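Local coordinates for putative acetyltransferase Ta0821 (Thermoplasma acidophilum DSM 1728, PDB 3C26), which probably transfers acyl groups, most likely acetyl from acetyl-CoA, as a member of the GNAT acetyltransferase family, though its substrate is not established, at residues Y48-I53 with G89-P94; G60-L65 with V72-M77. One frame throughout, in Å; residues are numbered along the deposited sequence.

Overall arrangement
Going from the N terminus, the chain runs through helix 45-58, which carries residues 48-53, and straight on into strand 62-67. That strand turns back into strand 70-79, and interaction 2 closes this short hairpin, with six residues between 60-65 and 72-77. Strand 85-92 then comes up beside strand 70-79, and interaction 1 brings 89-94 back to the helix, closing a longer loop with interaction 2 nested inside it. The centres of the two contacts lie about 9 Å apart. Backbone bonds, Thr74 N to Arg91 O and His93 N to Val72 O, join the hairpin to strand 85-92 and the residue just after it; interaction 1 brings the helix to that same strand.

Interaction 1: Y48-I53 with G89-P94; sequences YVDKVI and GLRVHP. With NO3 (nitrate ion), chain B.
Arg91 reaches out from its strand to meet Asp50 on the helix, and both terminal nitrogens settle on one oxygen. Arg91 NH1 gives Asp50 OD1 a hydrogen bond of 2.7 Å within the salt bridge. The second bond, from Arg91 NH2 to Asp50 OD1 at 2.9 Å, is more bent and comes from above the carboxylate plane. OD1 lies close to the guanidinium plane, while the carboxylate is turned 84° to it, so the acid meets the guanidinium edge with its own plane nearly upright. The chain from CG to NE is extended, which carries the guanidinium across to the helix. In this GNAT-family protein the contact sets helix 45-58 across the end of strand 85-92, their short axes at 89°. A nitrate, probably from the crystallisation liquor, takes up more of the same guanidinium: Arg91 NE donates to nitrate O1 at 2.8 Å and Arg91 NH2 to nitrate O2 at 3.0 Å, both nearly straight. NH2 therefore serves Asp50 and the nitrate together, with a weak, long ion pair to Asp46 besides. These edge bonds would probably limit rotation of the group. Val49 packs over one guanidinium face, its CG1 3.5 Å from Arg91 CZ and displaced toward the rim. Val49 CG2 faces the nitrate, 3.6 Å from the nitrate N. Ile53 touches the aliphatic part of Arg91, with Ile53 CD1 4.3 Å from Arg91 CD. Gly89 CA lies 4.1 Å from Val49 CG1, where a side chain would point at the valine, and Gly89 O accepts from Thr74 OG1.

Interaction 2: G60-L65 with V72-M77; sequences GSVYVL and VATIHM. With EDO (1,2-ethanediol), chain E.
Tyr63 and Ile75 form a hydrogen-bonded pair at the middle of an antiparallel beta hairpin of the GNAT fold, made by strands 62-67 and 70-79. Both of their backbone bonds, Tyr63 N to Ile75 O and Ile75 N to Tyr63 O, measure 2.9 Å. Close packing continues along the ladder: Val62 and Val64 share a face with Thr74, Val64 CG1 lying 3.9 Å from Thr74 CG2. Helix 45-58 packs on Val62 there, and Thr74 OG1 bonds to Gly89 O. Tyr63, Leu65, Ala73 and Ile75 point to the other face, where Leu65 CB meets Ala73 CB at 4.3 Å and helix 101-113 packs against Ile75. Toward Ser61 and Met77 the contact becomes less enclosed, and both residues are partly exposed, as is Tyr63. Here the selenomethionine chain of Met77, extended beyond CG, crosses the tyrosine side chain at about a right angle in a Met-aromatic contact, Met77 CE 3.5 Å from Tyr63 CD1 and Met77 SE obliquely placed 4.6 Å from the Tyr63 ring centroid. On the opposite face His76, by contrast, is buried: its CG is anti to the backbone N (chi1 177°), and its ring stacks on Trp56. Ser61 OG, hydrogen-bonded to Trp56 O, sits at the ring edge, 3.0 Å from His76 CD2. An alanine here would probably open a gap beside Trp56 and leave Ser61 OG without its ring-edge neighbour. His76 ND1 shares a short hydrogen bond, 2.5 Å with either atom a possible donor, with O2 of a bound 1,2-ethanediol.

Interaction 1: Y48-I53 with G89-P94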
# COMPACT_ATOMS: atom_id res chain seq x y z
N TYR A 48 8.06 -13.21 -9.66
CA TYR A 48 7.57 -14.29 -10.52
C TYR A 48 8.15 -14.08 -11.91
O TYR A 48 8.79 -14.94 -12.47
CB TYR A 48 6.02 -14.32 -10.64
CG TYR A 48 5.57 -15.32 -11.72
CD1 TYR A 48 5.70 -16.70 -11.54
CD2 TYR A 48 5.02 -14.89 -12.92
CE1 TYR A 48 5.31 -17.61 -12.51
CE2 TYR A 48 4.61 -15.79 -13.88
CZ TYR A 48 4.77 -17.14 -13.69
OH TYR A 48 4.35 -18.01 -14.67
N VAL A 49 7.84 -12.94 -12.50
CA VAL A 49 8.28 -12.66 -13.87
C VAL A 49 9.83 -12.74 -13.96
O VAL A 49 10.41 -13.20 -14.95
CB VAL A 49 7.72 -11.29 -14.37
CG1 VAL A 49 8.31 -10.95 -15.79
CG2 VAL A 49 6.14 -11.24 -14.41
N ASP A 50 10.52 -12.32 -12.90
CA ASP A 50 11.98 -12.33 -12.93
C ASP A 50 12.41 -13.80 -13.09
O ASP A 50 13.39 -14.12 -13.74
CB ASP A 50 12.61 -11.87 -11.63
CG ASP A 50 12.66 -10.39 -11.47
OD1 ASP A 50 12.40 -9.61 -12.42
OD2 ASP A 50 13.05 -10.02 -10.35
N LYS A 51 11.63 -14.68 -12.49
CA LYS A 51 12.00 -16.09 -12.44
C LYS A 51 11.78 -16.80 -13.76
O LYS A 51 12.54 -17.67 -14.13
CB LYS A 51 11.23 -16.77 -11.30
CG LYS A 51 11.32 -18.29 -11.25
CD LYS A 51 10.43 -18.87 -10.09
CE LYS A 51 8.93 -18.88 -10.40
NZ LYS A 51 8.14 -19.35 -9.22
N VAL A 52 10.74 -16.42 -14.50
CA VAL A 52 10.33 -17.18 -15.71
C VAL A 52 10.57 -16.49 -17.08
O VAL A 52 10.43 -17.09 -18.13
CB VAL A 52 8.83 -17.54 -15.62
CG1 VAL A 52 8.56 -18.50 -14.51
CG2 VAL A 52 7.98 -16.31 -15.46
N ILE A 53 10.96 -15.23 -17.04
CA ILE A 53 11.04 -14.43 -18.28
C ILE A 53 12.05 -15.01 -19.28
O ILE A 53 11.83 -14.90 -20.48
CB ILE A 53 11.33 -12.91 -18.00
CG1 ILE A 53 11.10 -12.08 -19.30
CG2 ILE A 53 12.72 -12.74 -17.40
CD1 ILE A 53 10.90 -10.54 -19.11
N GLY A 89 4.09 -9.36 -18.14
CA GLY A 89 5.51 -9.23 -18.26
C GLY A 89 5.88 -7.98 -19.05
O GLY A 89 6.87 -7.97 -19.76
N LEU A 90 5.05 -6.95 -18.96
CA LEU A 90 5.33 -5.64 -19.60
C LEU A 90 6.48 -4.90 -18.88
O LEU A 90 6.37 -4.43 -17.74
CB LEU A 90 4.06 -4.74 -19.72
CG LEU A 90 4.11 -3.66 -20.83
CD1 LEU A 90 2.71 -3.03 -21.06
CD2 LEU A 90 5.15 -2.53 -20.54
N ARG A 91 7.60 -4.83 -19.59
CA ARG A 91 8.85 -4.22 -19.08
C ARG A 91 9.51 -3.37 -20.12
O ARG A 91 9.38 -3.58 -21.31
CB ARG A 91 9.80 -5.31 -18.57
CG ARG A 91 9.25 -5.99 -17.33
CD ARG A 91 10.21 -7.02 -16.74
NE ARG A 91 9.67 -7.60 -15.52
CZ ARG A 91 10.38 -8.31 -14.64
NH1 ARG A 91 11.65 -8.59 -14.85
NH2 ARG A 91 9.82 -8.71 -13.52
N VAL A 92 10.19 -2.34 -19.63
CA VAL A 92 10.90 -1.41 -20.46
C VAL A 92 12.33 -1.23 -19.90
O VAL A 92 12.64 -1.38 -18.68
CB VAL A 92 10.17 -0.02 -20.55
CG1 VAL A 92 8.66 -0.19 -20.99
CG2 VAL A 92 10.28 0.76 -19.21
N HIS A 93 13.21 -0.93 -20.84
CA HIS A 93 14.56 -0.56 -20.51
C HIS A 93 14.47 0.70 -19.61
O HIS A 93 13.65 1.57 -19.83
CB HIS A 93 15.36 -0.26 -21.77
CG HIS A 93 16.74 0.21 -21.46
ND1 HIS A 93 17.03 1.53 -21.16
CD2 HIS A 93 17.90 -0.47 -21.31
CE1 HIS A 93 18.32 1.64 -20.90
NE2 HIS A 93 18.87 0.44 -20.98
N PRO A 94 15.33 0.80 -18.60
CA PRO A 94 15.13 1.87 -17.62
C PRO A 94 15.27 3.30 -18.14
O PRO A 94 14.70 4.23 -17.57
CB PRO A 94 16.17 1.56 -16.55
CG PRO A 94 16.49 0.17 -16.76
CD PRO A 94 16.40 -0.10 -18.19
N NO3 B . 6.33 -7.67 -14.14
O1 NO3 B . 6.92 -7.51 -15.36
O2 NO3 B . 7.09 -7.69 -13.02
O3 NO3 B . 4.97 -7.73 -14.03

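Interaction 2: G60-L65 with V72-M77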
# COMPACT_ATOMS: atom_id res chain seq x y z
N GLY A 60 9.59 -18.56 -27.16
CA GLY A 60 8.99 -17.72 -28.22
C GLY A 60 7.72 -16.97 -27.86
O GLY A 60 6.97 -16.60 -28.74
N SER A 61 7.47 -16.74 -26.58
CA SER A 61 6.22 -16.12 -26.14
C SER A 61 6.43 -14.67 -25.79
O SER A 61 5.49 -13.96 -25.39
CB SER A 61 5.59 -16.89 -24.97
OG SER A 61 6.46 -16.94 -23.88
N VAL A 62 7.67 -14.23 -25.95
CA VAL A 62 8.01 -12.83 -25.64
C VAL A 62 8.21 -12.02 -26.93
O VAL A 62 8.87 -12.41 -27.86
CB VAL A 62 9.20 -12.69 -24.67
CG1 VAL A 62 9.45 -11.23 -24.39
CG2 VAL A 62 8.93 -13.42 -23.39
N TYR A 63 7.51 -10.90 -26.98
CA TYR A 63 7.61 -9.96 -28.09
C TYR A 63 8.22 -8.68 -27.57
O TYR A 63 8.10 -8.33 -26.38
CB TYR A 63 6.24 -9.74 -28.74
CG TYR A 63 5.86 -10.91 -29.62
CD1 TYR A 63 5.43 -12.10 -29.07
CD2 TYR A 63 5.98 -10.83 -30.98
CE1 TYR A 63 5.15 -13.19 -29.87
CE2 TYR A 63 5.70 -11.91 -31.78
CZ TYR A 63 5.28 -13.08 -31.23
OH TYR A 63 5.01 -14.13 -32.07
N VAL A 64 8.88 -7.99 -28.48
CA VAL A 64 9.59 -6.77 -28.15
C VAL A 64 9.36 -5.65 -29.13
O VAL A 64 8.95 -5.86 -30.28
CB VAL A 64 11.14 -7.00 -28.02
CG1 VAL A 64 11.43 -8.02 -26.88
CG2 VAL A 64 11.77 -7.44 -29.37
N LEU A 65 9.56 -4.45 -28.60
CA LEU A 65 9.73 -3.26 -29.41
C LEU A 65 11.22 -3.10 -29.59
O LEU A 65 11.99 -3.23 -28.63
CB LEU A 65 9.10 -2.01 -28.78
CG LEU A 65 7.59 -1.85 -28.89
CD1 LEU A 65 7.22 -0.49 -28.31
CD2 LEU A 65 7.16 -1.94 -30.27
N VAL A 72 13.80 -2.69 -26.61
CA VAL A 72 13.60 -1.63 -25.60
C VAL A 72 12.40 -1.88 -24.63
O VAL A 72 12.26 -1.25 -23.58
CB VAL A 72 13.54 -0.18 -26.25
CG1 VAL A 72 14.85 0.14 -27.05
CG2 VAL A 72 12.28 -0.01 -27.12
N ALA A 73 11.57 -2.84 -25.01
CA ALA A 73 10.37 -3.21 -24.22
C ALA A 73 9.98 -4.65 -24.50
O ALA A 73 10.25 -5.21 -25.61
CB ALA A 73 9.19 -2.31 -24.53
N THR A 74 9.35 -5.26 -23.51
CA THR A 74 8.83 -6.62 -23.67
C THR A 74 7.37 -6.69 -23.35
O THR A 74 6.83 -5.87 -22.59
CB THR A 74 9.55 -7.64 -22.71
OG1 THR A 74 9.31 -7.27 -21.33
CG2 THR A 74 11.05 -7.70 -22.97
N ILE A 75 6.73 -7.68 -23.96
CA ILE A 75 5.41 -8.12 -23.55
C ILE A 75 5.37 -9.65 -23.72
O ILE A 75 5.83 -10.18 -24.74
CB ILE A 75 4.23 -7.46 -24.35
CG1 ILE A 75 2.89 -7.86 -23.78
CG2 ILE A 75 4.22 -7.93 -25.81
CD1 ILE A 75 2.45 -7.09 -22.63
N HIS A 76 4.82 -10.34 -22.71
CA HIS A 76 4.57 -11.79 -22.78
C HIS A 76 3.11 -12.06 -23.19
O HIS A 76 2.21 -11.38 -22.74
CB HIS A 76 4.88 -12.47 -21.44
CG HIS A 76 4.58 -13.95 -21.41
ND1 HIS A 76 3.67 -14.51 -20.53
CD2 HIS A 76 5.07 -14.97 -22.15
CE1 HIS A 76 3.61 -15.82 -20.75
NE2 HIS A 76 4.46 -16.12 -21.72
N MSE A 77 2.90 -13.05 -24.05
CA MSE A 77 1.56 -13.49 -24.42
C MSE A 77 1.44 -15.02 -24.30
O MSE A 77 2.32 -15.78 -24.68
CB MSE A 77 1.24 -13.18 -25.88
CG MSE A 77 1.52 -11.82 -26.34
SE MSE A 77 1.47 -11.82 -28.33
CE MSE A 77 2.54 -10.21 -28.43
C1 EDO E . 0.77 -14.51 -18.00
O1 EDO E . 1.58 -15.64 -18.29
C2 EDO E . 1.67 -13.32 -17.76
O2 EDO E . 2.41 -13.03 -18.91